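Local coordinates for protein putative phosphosugar isomerases (Salmonella typhimurium LT2, PDB 3FKJ) that is probably a sugar isomerase of the SIS family, expected to bind phosphorylated carbohydrate derivatives and act on them, at residues A[202-205]-A[206-210]; A[257-260]-A[261-264]; A[324-327]-A[328-332]; A[333-336]-A[337-340]. All blocks are in the same frame, centred on the assembly; numbering follows the deposited sequence.

Contact 1: residues A[202-205]-A[206-210]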
ATOM      1  N   GLN A 202      -2.318  27.597  12.201  1.00 37.24           N
ATOM      2  CA  GLN A 202      -1.312  28.566  12.667  1.00 37.06           C
ATOM      3  C   GLN A 202      -0.540  28.085  13.882  1.00 35.64           C
ATOM      4  O   GLN A 202       0.660  28.281  14.004  1.00 33.51           O
ATOM      5  CB  GLN A 202      -1.980  29.906  13.023  1.00 37.44           C
ATOM      6  CG  GLN A 202      -2.383  30.742  11.836  1.00 40.36           C
ATOM      7  CD  GLN A 202      -1.309  30.741  10.773  1.00 44.97           C
ATOM      8  OE1 GLN A 202      -0.149  31.020  11.063  1.00 51.05           O
ATOM      9  NE2 GLN A 202      -1.675  30.375   9.545  1.00 37.80           N
ATOM     10  N   ARG A 203      -1.273  27.484  14.795  1.00 36.90           N
ATOM     11  CA  ARG A 203      -0.752  27.045  16.069  1.00 38.16           C
ATOM     12  C   ARG A 203       0.131  25.780  15.827  1.00 38.41           C
ATOM     13  O   ARG A 203       1.233  25.620  16.400  1.00 38.77           O
ATOM     14  CB  ARG A 203      -1.988  26.867  16.970  1.00 39.37           C
ATOM     15  CG  ARG A 203      -1.793  26.333  18.352  1.00 45.18           C
ATOM     16  CD  ARG A 203      -2.372  24.909  18.482  1.00 50.04           C
ATOM     17  NE  ARG A 203      -1.323  23.903  18.352  1.00 48.04           N
ATOM     18  CZ  ARG A 203      -1.285  22.887  17.482  1.00 44.44           C
ATOM     19  NH1 ARG A 203      -0.219  22.092  17.512  1.00 46.68           N
ATOM     20  NH2 ARG A 203      -2.280  22.627  16.610  1.00 41.32           N
ATOM     21  N   PHE A 204      -0.341  24.924  14.920  1.00 36.82           N
ATOM     22  CA  PHE A 204       0.408  23.787  14.395  1.00 34.39           C
ATOM     23  C   PHE A 204       1.759  24.184  13.765  1.00 33.58           C
ATOM     24  O   PHE A 204       2.828  23.648  14.150  1.00 32.97           O
ATOM     25  CB  PHE A 204      -0.467  23.057  13.371  1.00 34.12           C
ATOM     26  CG  PHE A 204       0.262  22.027  12.560  1.00 33.01           C
ATOM     27  CD1 PHE A 204       0.475  20.754  13.057  1.00 32.89           C
ATOM     28  CD2 PHE A 204       0.730  22.326  11.293  1.00 31.88           C
ATOM     29  CE1 PHE A 204       1.127  19.824  12.326  1.00 31.72           C
ATOM     30  CE2 PHE A 204       1.386  21.363  10.538  1.00 33.68           C
ATOM     31  CZ  PHE A 204       1.582  20.121  11.046  1.00 31.44           C
ATOM     32  N   ALA A 205       1.702  25.097  12.794  1.00 32.19           N
ATOM     33  CA  ALA A 205       2.905  25.627  12.134  1.00 31.49           C
ATOM     34  C   ALA A 205       3.938  26.111  13.156  1.00 31.62           C
ATOM     35  O   ALA A 205       5.084  25.673  13.123  1.00 30.40           O
ATOM     36  CB  ALA A 205       2.531  26.739  11.200  1.00 31.55           C
ATOM     37  N   ALA A 206       3.520  26.975  14.091  1.00 32.27           N
ATOM     38  CA  ALA A 206       4.438  27.507  15.112  1.00 31.38           C
ATOM     39  C   ALA A 206       5.030  26.388  15.990  1.00 31.92           C
ATOM     40  O   ALA A 206       6.215  26.415  16.328  1.00 30.99           O
ATOM     41  CB  ALA A 206       3.774  28.573  15.975  1.00 28.59           C
ATOM     42  N   GLU A 207       4.224  25.391  16.339  1.00 33.26           N
ATOM     43  CA  GLU A 207       4.688  24.342  17.256  1.00 34.10           C
ATOM     44  C   GLU A 207       5.423  23.172  16.601  1.00 33.31           C
ATOM     45  O   GLU A 207       6.166  22.458  17.286  1.00 30.39           O
ATOM     46  CB  GLU A 207       3.534  23.847  18.122  1.00 35.64           C
ATOM     47  CG  GLU A 207       3.216  24.854  19.223  1.00 45.41           C
ATOM     48  CD  GLU A 207       1.794  24.770  19.734  1.00 54.33           C
ATOM     49  OE1 GLU A 207       1.292  23.635  19.872  1.00 52.90           O
ATOM     50  OE2 GLU A 207       1.196  25.843  20.024  1.00 57.68           O
ATOM     51  N   TRP A 208       5.261  23.005  15.288  1.00 32.47           N
ATOM     52  CA  TRP A 208       5.810  21.831  14.561  1.00 31.74           C
ATOM     53  C   TRP A 208       6.936  22.180  13.604  1.00 32.10           C
ATOM     54  O   TRP A 208       7.550  21.299  13.027  1.00 31.10           O
ATOM     55  CB  TRP A 208       4.696  21.130  13.785  1.00 32.13           C
ATOM     56  CG  TRP A 208       3.737  20.352  14.653  1.00 29.37           C
ATOM     57  CD1 TRP A 208       2.919  20.841  15.646  1.00 30.55           C
ATOM     58  CD2 TRP A 208       3.476  18.951  14.581  1.00 33.46           C
ATOM     59  NE1 TRP A 208       2.162  19.831  16.180  1.00 29.95           N
ATOM     60  CE2 TRP A 208       2.482  18.657  15.551  1.00 33.91           C
ATOM     61  CE3 TRP A 208       3.964  17.912  13.777  1.00 30.04           C
ATOM     62  CZ2 TRP A 208       2.000  17.355  15.758  1.00 34.70           C
ATOM     63  CZ3 TRP A 208       3.469  16.614  13.986  1.00 30.54           C
ATOM     64  CH2 TRP A 208       2.502  16.354  14.953  1.00 32.07           C
ATOM     65  N   LYS A 209       7.241  23.465  13.475  1.00 33.52           N
ATOM     66  CA  LYS A 209       8.230  23.949  12.524  1.00 33.38           C
ATOM     67  C   LYS A 209       9.626  23.370  12.662  1.00 35.12           C
ATOM     68  O   LYS A 209      10.372  23.358  11.678  1.00 34.28           O
ATOM     69  CB  LYS A 209       8.324  25.482  12.591  1.00 33.96           C
ATOM     70  CG  LYS A 209       8.585  26.070  13.971  1.00 33.86           C
ATOM     71  CD  LYS A 209       8.991  27.514  13.822  1.00 36.15           C
ATOM     72  CE  LYS A 209       9.155  28.197  15.161  1.00 35.69           C
ATOM     73  NZ  LYS A 209      10.030  29.344  14.939  1.00 38.45           N
ATOM     74  N   ASP A 210       9.985  22.892  13.860  1.00 35.58           N
ATOM     75  CA  ASP A 210      11.318  22.332  14.088  1.00 35.94           C
ATOM     76  C   ASP A 210      11.410  20.802  14.094  1.00 35.41           C
ATOM     77  O   ASP A 210      12.483  20.267  14.288  1.00 36.79           O
ATOM     78  CB  ASP A 210      11.909  22.907  15.376  1.00 37.04           C
ATOM     79  CG  ASP A 210      11.993  24.426  15.346  1.00 37.66           C
ATOM     80  OD1 ASP A 210      12.435  24.972  14.314  1.00 34.96           O
ATOM     81  OD2 ASP A 210      11.593  25.075  16.326  1.00 40.83           O
TER

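Contact 2: residues A[257-260]-A[261-264]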
ATOM      1  N   ILE A 257       8.208   2.877  18.294  1.00 30.88           N
ATOM      2  CA  ILE A 257       8.972   4.123  18.122  1.00 32.17           C
ATOM      3  C   ILE A 257       8.512   5.257  19.066  1.00 32.39           C
ATOM      4  O   ILE A 257       9.254   6.205  19.339  1.00 35.16           O
ATOM      5  CB  ILE A 257       8.890   4.621  16.641  1.00 33.32           C
ATOM      6  CG1 ILE A 257      10.120   5.494  16.268  1.00 34.29           C
ATOM      7  CG2 ILE A 257       7.530   5.346  16.386  1.00 24.25           C
ATOM      8  CD1 ILE A 257      11.540   4.795  16.460  1.00 29.28           C
ATOM      9  N   THR A 258       7.270   5.171  19.532  1.00 29.94           N
ATOM     10  CA  THR A 258       6.625   6.224  20.294  1.00 29.14           C
ATOM     11  C   THR A 258       7.287   6.472  21.625  1.00 31.31           C
ATOM     12  O   THR A 258       7.464   5.566  22.448  1.00 33.23           O
ATOM     13  CB  THR A 258       5.157   5.851  20.602  1.00 29.67           C
ATOM     14  OG1 THR A 258       4.513   5.372  19.397  1.00 28.10           O
ATOM     15  CG2 THR A 258       4.398   7.042  21.192  1.00 24.67           C
ATOM     16  N   GLU A 259       7.611   7.731  21.859  1.00 33.25           N
ATOM     17  CA  GLU A 259       8.080   8.186  23.174  1.00 32.35           C
ATOM     18  C   GLU A 259       7.579   9.614  23.315  1.00 32.20           C
ATOM     19  O   GLU A 259       6.996  10.145  22.363  1.00 31.93           O
ATOM     20  CB  GLU A 259       9.604   8.070  23.269  1.00 31.01           C
ATOM     21  CG  GLU A 259      10.397   8.918  22.267  1.00 33.43           C
ATOM     22  CD  GLU A 259      11.891   8.684  22.405  1.00 41.48           C
ATOM     23  OE1 GLU A 259      12.349   7.609  21.962  1.00 41.84           O
ATOM     24  OE2 GLU A 259      12.603   9.565  22.965  1.00 42.56           O
ATOM     25  N   PRO A 260       7.740  10.227  24.503  1.00 32.77           N
ATOM     26  CA  PRO A 260       7.271  11.597  24.646  1.00 32.38           C
ATOM     27  C   PRO A 260       7.731  12.496  23.504  1.00 32.35           C
ATOM     28  O   PRO A 260       8.918  12.605  23.245  1.00 35.34           O
ATOM     29  CB  PRO A 260       7.861  12.031  25.996  1.00 34.71           C
ATOM     30  CG  PRO A 260       7.963  10.766  26.774  1.00 34.16           C
ATOM     31  CD  PRO A 260       8.290   9.698  25.765  1.00 33.36           C
ATOM     32  N   GLY A 261       6.794  13.096  22.783  1.00 31.75           N
ATOM     33  CA  GLY A 261       7.145  14.072  21.770  1.00 30.50           C
ATOM     34  C   GLY A 261       7.285  13.550  20.350  1.00 31.55           C
ATOM     35  O   GLY A 261       7.534  14.335  19.443  1.00 32.36           O
ATOM     36  N   THR A 262       7.125  12.238  20.145  1.00 33.11           N
ATOM     37  CA  THR A 262       7.190  11.664  18.814  1.00 32.72           C
ATOM     38  C   THR A 262       6.025  12.209  18.022  1.00 32.28           C
ATOM     39  O   THR A 262       4.896  12.096  18.464  1.00 31.12           O
ATOM     40  CB  THR A 262       7.097  10.143  18.825  1.00 33.66           C
ATOM     41  OG1 THR A 262       8.150   9.622  19.636  1.00 34.72           O
ATOM     42  CG2 THR A 262       7.210   9.597  17.383  1.00 29.64           C
ATOM     43  N   PRO A 263       6.299  12.875  16.890  1.00 32.94           N
ATOM     44  CA  PRO A 263       5.206  13.553  16.168  1.00 32.99           C
ATOM     45  C   PRO A 263       4.367  12.646  15.264  1.00 31.14           C
ATOM     46  O   PRO A 263       4.903  11.940  14.429  1.00 32.41           O
ATOM     47  CB  PRO A 263       5.941  14.635  15.355  1.00 30.21           C
ATOM     48  CG  PRO A 263       7.345  14.679  15.930  1.00 31.08           C
ATOM     49  CD  PRO A 263       7.595  13.223  16.287  1.00 34.45           C
ATOM     50  N   PHE A 264       3.062  12.663  15.486  1.00 32.93           N
ATOM     51  CA  PHE A 264       2.075  11.972  14.665  1.00 33.12           C
ATOM     52  C   PHE A 264       0.992  12.961  14.230  1.00 31.27           C
ATOM     53  O   PHE A 264       0.446  13.691  15.048  1.00 29.74           O
ATOM     54  CB  PHE A 264       1.373  10.873  15.472  1.00 33.43           C
ATOM     55  CG  PHE A 264       2.286   9.802  15.982  1.00 33.24           C
ATOM     56  CD1 PHE A 264       2.535   8.671  15.220  1.00 37.65           C
ATOM     57  CD2 PHE A 264       2.863   9.899  17.240  1.00 33.57           C
ATOM     58  CE1 PHE A 264       3.376   7.662  15.686  1.00 32.96           C
ATOM     59  CE2 PHE A 264       3.691   8.900  17.717  1.00 31.89           C
ATOM     60  CZ  PHE A 264       3.962   7.769  16.905  1.00 33.58           C
TER

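Contact 3: residues A[324-327]-A[328-332]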
ATOM      1  N   TYR A 324      -3.044  23.536   6.656  1.00 30.15           N
ATOM      2  CA  TYR A 324      -1.939  23.235   7.545  1.00 30.03           C
ATOM      3  C   TYR A 324      -0.608  23.308   6.806  1.00 28.92           C
ATOM      4  O   TYR A 324       0.350  23.816   7.352  1.00 28.71           O
ATOM      5  CB  TYR A 324      -2.101  21.860   8.171  1.00 32.04           C
ATOM      6  CG  TYR A 324      -3.223  21.778   9.159  1.00 32.07           C
ATOM      7  CD1 TYR A 324      -4.516  21.517   8.739  1.00 30.46           C
ATOM      8  CD2 TYR A 324      -2.991  21.958  10.517  1.00 29.03           C
ATOM      9  CE1 TYR A 324      -5.563  21.448   9.639  1.00 30.50           C
ATOM     10  CE2 TYR A 324      -4.024  21.878  11.422  1.00 29.33           C
ATOM     11  CZ  TYR A 324      -5.317  21.621  10.981  1.00 28.96           C
ATOM     12  OH  TYR A 324      -6.377  21.536  11.879  1.00 33.53           O
ATOM     13  N   ASN A 325      -0.571  22.793   5.572  1.00 29.05           N
ATOM     14  CA  ASN A 325       0.640  22.800   4.742  1.00 30.51           C
ATOM     15  C   ASN A 325       1.202  24.172   4.414  1.00 31.08           C
ATOM     16  O   ASN A 325       2.430  24.348   4.414  1.00 30.58           O
ATOM     17  CB  ASN A 325       0.446  22.030   3.443  1.00 31.25           C
ATOM     18  CG  ASN A 325       0.083  20.595   3.669  1.00 32.11           C
ATOM     19  OD1 ASN A 325       0.240  20.077   4.765  1.00 33.92           O
ATOM     20  ND2 ASN A 325      -0.422  19.939   2.634  1.00 26.32           N
ATOM     21  N   LEU A 326       0.325  25.130   4.113  1.00 32.23           N
ATOM     22  CA  LEU A 326       0.751  26.515   3.898  1.00 33.05           C
ATOM     23  C   LEU A 326       1.239  27.135   5.214  1.00 33.44           C
ATOM     24  O   LEU A 326       2.299  27.763   5.271  1.00 35.45           O
ATOM     25  CB  LEU A 326      -0.393  27.352   3.309  1.00 33.12           C
ATOM     26  CG  LEU A 326      -0.060  28.681   2.625  1.00 34.00           C
ATOM     27  CD1 LEU A 326       0.843  28.438   1.425  1.00 35.14           C
ATOM     28  CD2 LEU A 326      -1.329  29.384   2.219  1.00 30.01           C
ATOM     29  N   ALA A 327       0.459  26.981   6.275  1.00 33.73           N
ATOM     30  CA  ALA A 327       0.874  27.473   7.586  1.00 34.23           C
ATOM     31  C   ALA A 327       2.261  26.939   8.000  1.00 33.83           C
ATOM     32  O   ALA A 327       3.098  27.692   8.509  1.00 33.64           O
ATOM     33  CB  ALA A 327      -0.164  27.128   8.632  1.00 34.33           C
ATOM     34  N   LEU A 328       2.516  25.646   7.769  1.00 33.67           N
ATOM     35  CA  LEU A 328       3.794  25.034   8.150  1.00 30.90           C
ATOM     36  C   LEU A 328       4.924  25.557   7.283  1.00 31.42           C
ATOM     37  O   LEU A 328       5.971  25.995   7.804  1.00 28.93           O
ATOM     38  CB  LEU A 328       3.724  23.530   8.057  1.00 32.05           C
ATOM     39  CG  LEU A 328       4.936  22.758   8.528  1.00 31.08           C
ATOM     40  CD1 LEU A 328       5.106  23.008  10.026  1.00 30.86           C
ATOM     41  CD2 LEU A 328       4.755  21.278   8.199  1.00 29.91           C
ATOM     42  N   ALA A 329       4.681  25.573   5.971  1.00 32.46           N
ATOM     43  CA  ALA A 329       5.670  26.069   5.003  1.00 33.10           C
ATOM     44  C   ALA A 329       6.088  27.514   5.306  1.00 33.42           C
ATOM     45  O   ALA A 329       7.253  27.852   5.205  1.00 34.09           O
ATOM     46  CB  ALA A 329       5.149  25.926   3.552  1.00 29.93           C
ATOM     47  N   THR A 330       5.141  28.358   5.688  1.00 34.87           N
ATOM     48  CA  THR A 330       5.470  29.762   6.029  1.00 34.23           C
ATOM     49  C   THR A 330       6.284  29.793   7.319  1.00 33.64           C
ATOM     50  O   THR A 330       7.355  30.392   7.332  1.00 31.76           O
ATOM     51  CB  THR A 330       4.206  30.634   6.127  1.00 35.35           C
ATOM     52  OG1 THR A 330       3.344  30.309   5.029  1.00 35.85           O
ATOM     53  CG2 THR A 330       4.544  32.139   6.066  1.00 26.72           C
ATOM     54  N   ALA A 331       5.819  29.090   8.369  1.00 32.81           N
ATOM     55  CA  ALA A 331       6.564  29.003   9.650  1.00 30.87           C
ATOM     56  C   ALA A 331       7.978  28.478   9.467  1.00 31.06           C
ATOM     57  O   ALA A 331       8.875  28.900  10.183  1.00 32.63           O
ATOM     58  CB  ALA A 331       5.848  28.144  10.663  1.00 27.55           C
ATOM     59  N   ARG A 332       8.179  27.573   8.504  1.00 31.43           N
ATOM     60  CA  ARG A 332       9.497  26.998   8.279  1.00 32.25           C
ATOM     61  C   ARG A 332      10.333  27.727   7.244  1.00 31.80           C
ATOM     62  O   ARG A 332      11.434  27.310   6.973  1.00 31.65           O
ATOM     63  CB  ARG A 332       9.384  25.531   7.883  1.00 30.89           C
ATOM     64  CG  ARG A 332       8.713  24.677   8.945  1.00 32.67           C
ATOM     65  CD  ARG A 332       8.615  23.230   8.514  1.00 33.71           C
ATOM     66  NE  ARG A 332       9.904  22.528   8.546  1.00 34.45           N
ATOM     67  CZ  ARG A 332      10.619  22.154   7.481  1.00 33.28           C
ATOM     68  NH1 ARG A 332      10.238  22.445   6.248  1.00 32.88           N
ATOM     69  NH2 ARG A 332      11.754  21.502   7.654  1.00 31.35           N
TER

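Contact 4: residues A[333-336]-A[337-340]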
ATOM      1  N   ASN A 333       9.813  28.790   6.649  1.00 33.98           N
ATOM      2  CA  ASN A 333      10.523  29.494   5.585  1.00 34.89           C
ATOM      3  C   ASN A 333      10.948  28.565   4.447  1.00 35.41           C
ATOM      4  O   ASN A 333      12.060  28.676   3.907  1.00 34.43           O
ATOM      5  CB  ASN A 333      11.730  30.228   6.174  1.00 36.77           C
ATOM      6  CG  ASN A 333      12.016  31.522   5.483  1.00 41.29           C
ATOM      7  OD1 ASN A 333      11.108  32.181   4.963  1.00 54.46           O
ATOM      8  ND2 ASN A 333      13.291  31.914   5.472  1.00 44.49           N
ATOM      9  N   HIS A 334      10.036  27.645   4.101  1.00 34.69           N
ATOM     10  CA  HIS A 334      10.256  26.638   3.089  1.00 33.86           C
ATOM     11  C   HIS A 334       8.987  26.577   2.195  1.00 33.25           C
ATOM     12  O   HIS A 334       8.018  25.882   2.516  1.00 34.67           O
ATOM     13  CB  HIS A 334      10.560  25.306   3.777  1.00 34.02           C
ATOM     14  CG  HIS A 334      10.950  24.197   2.851  1.00 29.53           C
ATOM     15  ND1 HIS A 334      12.069  23.426   3.064  1.00 33.90           N
ATOM     16  CD2 HIS A 334      10.354  23.694   1.739  1.00 29.29           C
ATOM     17  CE1 HIS A 334      12.136  22.486   2.140  1.00 26.91           C
ATOM     18  NE2 HIS A 334      11.114  22.636   1.313  1.00 30.68           N
ATOM     19  N   PRO A 335       8.951  27.392   1.125  1.00 32.71           N
ATOM     20  CA  PRO A 335       7.779  27.324   0.230  1.00 33.70           C
ATOM     21  C   PRO A 335       7.489  25.901  -0.306  1.00 32.64           C
ATOM     22  O   PRO A 335       8.389  25.085  -0.495  1.00 29.39           O
ATOM     23  CB  PRO A 335       8.133  28.290  -0.898  1.00 33.45           C
ATOM     24  CG  PRO A 335       9.110  29.286  -0.235  1.00 33.02           C
ATOM     25  CD  PRO A 335       9.899  28.465   0.741  1.00 32.40           C
ATOM     26  N   LEU A 336       6.210  25.628  -0.532  1.00 32.56           N
ATOM     27  CA  LEU A 336       5.779  24.295  -0.947  1.00 33.82           C
ATOM     28  C   LEU A 336       6.337  23.955  -2.347  1.00 33.89           C
ATOM     29  O   LEU A 336       6.530  22.797  -2.681  1.00 33.64           O
ATOM     30  CB  LEU A 336       4.255  24.189  -0.869  1.00 34.40           C
ATOM     31  CG  LEU A 336       3.692  24.084   0.546  1.00 36.30           C
ATOM     32  CD1 LEU A 336       2.176  24.294   0.558  1.00 29.19           C
ATOM     33  CD2 LEU A 336       4.075  22.720   1.214  1.00 28.39           C
ATOM     34  N   THR A 337       6.690  24.982  -3.104  1.00 33.40           N
ATOM     35  CA  THR A 337       7.231  24.832  -4.441  1.00 35.54           C
ATOM     36  C   THR A 337       8.757  24.595  -4.441  1.00 34.41           C
ATOM     37  O   THR A 337       9.330  24.394  -5.487  1.00 35.20           O
ATOM     38  CB  THR A 337       6.884  26.106  -5.287  1.00 37.68           C
ATOM     39  OG1 THR A 337       7.312  27.259  -4.578  1.00 35.79           O
ATOM     40  CG2 THR A 337       5.336  26.250  -5.537  1.00 34.02           C
ATOM     41  N   THR A 338       9.410  24.598  -3.281  1.00 34.40           N
ATOM     42  CA  THR A 338      10.837  24.254  -3.184  1.00 34.58           C
ATOM     43  C   THR A 338      11.145  22.841  -3.688  1.00 34.46           C
ATOM     44  O   THR A 338      10.607  21.852  -3.143  1.00 33.55           O
ATOM     45  CB  THR A 338      11.339  24.275  -1.700  1.00 36.57           C
ATOM     46  OG1 THR A 338      11.031  25.520  -1.083  1.00 33.89           O
ATOM     47  CG2 THR A 338      12.859  23.993  -1.608  1.00 31.19           C
ATOM     48  N   ARG A 339      12.061  22.734  -4.651  1.00 34.36           N
ATOM     49  CA  ARG A 339      12.665  21.438  -5.053  1.00 34.83           C
ATOM     50  C   ARG A 339      14.184  21.530  -5.242  1.00 35.39           C
ATOM     51  O   ARG A 339      14.699  22.532  -5.730  1.00 34.97           O
ATOM     52  CB  ARG A 339      12.076  20.910  -6.359  1.00 37.03           C
ATOM     53  CG  ARG A 339      10.589  20.772  -6.397  1.00 36.67           C
ATOM     54  CD  ARG A 339      10.059  19.671  -5.485  1.00 34.37           C
ATOM     55  NE  ARG A 339       8.612  19.534  -5.673  1.00 34.22           N
ATOM     56  CZ  ARG A 339       7.682  20.347  -5.156  1.00 32.64           C
ATOM     57  NH1 ARG A 339       7.989  21.338  -4.331  1.00 34.07           N
ATOM     58  NH2 ARG A 339       6.416  20.136  -5.434  1.00 35.78           N
ATOM     59  N   ARG A 340      14.926  20.493  -4.861  1.00 34.45           N
ATOM     60  CA  ARG A 340      16.319  20.414  -5.290  1.00 34.05           C
ATOM     61  C   ARG A 340      16.523  19.420  -6.437  1.00 34.05           C
ATOM     62  O   ARG A 340      17.556  19.437  -7.111  1.00 33.87           O
ATOM     63  CB  ARG A 340      17.267  20.149  -4.112  1.00 33.74           C
ATOM     64  CG  ARG A 340      17.017  18.881  -3.345  1.00 31.34           C
ATOM     65  CD  ARG A 340      17.786  18.875  -2.069  1.00 29.80           C
ATOM     66  NE  ARG A 340      17.150  18.047  -1.059  1.00 29.07           N
ATOM     67  CZ  ARG A 340      17.616  17.901   0.186  1.00 31.72           C
ATOM     68  NH1 ARG A 340      18.740  18.503   0.567  1.00 35.70           N
ATOM     69  NH2 ARG A 340      16.956  17.178   1.070  1.00 30.08           N
TER
HETATM   70  O   HOH W   1      10.845  20.854  -0.705  1.00 23.94           O

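Contact 1: residues A[202-205]-A[206-210]
Trp208, Arg203 and Phe204 carry the C-terminal part of helix 198-208. The Phe204 ring lies against the indole of Trp208, its CE1 3.4 Å from Trp208 CD2 over one face, and the two planes are inclined at 33°, an oblique pairing. In return Trp208 CB sits over the face of the Phe204 ring in a CH-pi contact, 4.3 Å from the ring centroid. Phe204 can lean toward the indole because its CG stands opposite the backbone N (chi1 169°).

One residue earlier, Arg203 grips Glu207 side-on: NE and NH1 both donate to the single oxygen OE1, at 3.0 Å and 3.2 Å. OE1 lies in the guanidinium plane, yet both nitrogens approach it from the same face of the carboxylate, well above its plane. The remaining terminal nitrogen, NH2, is bound by Asp200 in a second salt bridge and by Gln292 OE1, which together should help fix the rotation of the guanidinium.

The backbone bond from Trp208 N to Phe204 O is weak. The aromatic pair packs on strands 263-268 and 290-295, against Ile265 and Gln292, while Ala205 packs on helix 313-331.

Contact 2: residues A[257-260]-A[261-264]
Thr262 folds back on Glu259 and closes the turn from both backbone and side chain. Its N donates to Glu259 O at 3.1 Å, and its OG1 accepts from Glu259 N at 3.0 Å, nearly straight at 158°. The hydroxyl can face the turn because OG1 stands opposite the carbonyl carbon, beside the residue's own N (chi1 -58°). Glu259 thus has both its amide hydrogen and its carbonyl oxygen bound to the same threonine.

On the buried side, Phe264 brings the far end of its ring to Thr258, with CZ 3.5 Å from Thr258 OG1; Ile257 CG2 touches the same carbon more loosely, at 4.3 Å. The Thr258 hydroxyl is bonded to Tyr250 OH and to Phe255 O, which ties it to the earlier part of the same loop, and Phe283 and Ile284 of helix 274-286 pack on Thr258 and Phe264 respectively. Thr258 O accepts a hydrogen bond from Tyr341 OH of the second subunit.

The four residues from Glu259 to Thr262 form a type II beta turn that leads into strand 263-268, an inner strand of the second parallel sheet. Gly261 occupies the third position with phi 94°, the positive value usual there in a type II turn and readily adopted by glycine.

The corner itself is the loose part: Pro260 and Gly261 are exposed, with Gln288 touching Pro260 and bonded through its backbone to Gly261. Glu259 CG lies 3.5 Å from Thr262 OG1, and beyond it the chain is extended; OE1 forms a long, weak ion pair with Arg340 of the second subunit.

Contact 3: residues A[324-327]-A[328-332]
Thr330 and Leu326 meet in the last turns of helix 313-331, an alpha-helix of the second parallel alpha/beta domain. The backbone bonds come first: Leu328 N reaches Tyr324 O, Ala329 N reaches Asn325 O and Ala331 N reaches Ala327 O, all between 2.9 and 3.1 Å, so the i to i+4 ladder runs unbroken through this part of the helix.

Beta carbons touch the carbonyl oxygens of the preceding turn: Ala329 CB lies 3.3 Å from Asn325 O, and Leu328 CB 3.5 Å from Tyr324 O. Small residues keep one side of the helix slim, and there Ala327 and Ala331 meet Ala205 of helix 198-208. The end of the Tyr324 side chain leads away from the following turn; its ring makes an edge-to-face pair with Phe204 and its hydroxyl bonds to Asp200.

The side-chain bond is that of Thr330: a chi1 of -43° turns the hydroxyl to face the carbonyl of the preceding turn. Leu326 O is consequently gripped twice, by Thr330 N at 2.9 Å almost in line with the carbonyl, and by Thr330 OG1 at 2.8 Å from 38° above the carbonyl plane.

Contact 4: residues A[333-336]-A[337-340]
A type I beta turn from Pro335 to Thr338 follows the Schellman motif in which Asn333, at positive phi, ends helix 313-331. Thr338 closes the turn with two bonds to one oxygen: its N donates to Pro335 O at 3.0 Å and its OG1 to the same atom at 2.7 Å.

The side chains of Thr338 and His334 cross at about a right angle, with Thr338 CB 3.4 Å from His334 NE2 and Thr338 OG1 near His334 CD2. A water in the plane of the imidazole joins NE2, at 2.7 Å, to Thr338 O, to which it donates. Trp239 meets the same histidine edge-to-face.

Beyond the turn Arg339 folds back, and its NH1 donates to Leu336 O at 2.6 Å and to Thr338 O at 2.9 Å, both near the guanidinium plane. Its NH2 forms a salt bridge with Glu236, while Leu336 packs its side chain against helices 223-238 and 313-331.

Two carbonyl oxygens, those of Leu336 and Thr338, are thus held by one arginine nitrogen, and the carboxylate of Glu236 probably balances its charge while steadying the guanidinium in this position.

How the contacts relate
Along the chain the four contacts follow one another in series, with none nested or crossing; contacts 1 and 3 span turns of helix, whereas contacts 2 and 4 close beta turns. Contact 1 lies on the C-terminal part of helix 198-208, and contact 2 leads into strand 263-268; they meet where the Trp208 indole packs on Pro263 and Phe264. Contact 3, much later in sequence, returns beside contact 1, their centres about 8 Å apart, joining helices 198-208 and 313-331 through Ala205 and a probable bond from Arg332 to Lys209 O. Contact 4 continues directly from contact 3, with Leu336 packed on Ala329. Contacts 2 and 4 do not touch within the chain, but both reach the second subunit, where Arg340 of one subunit meets Glu259 of the other.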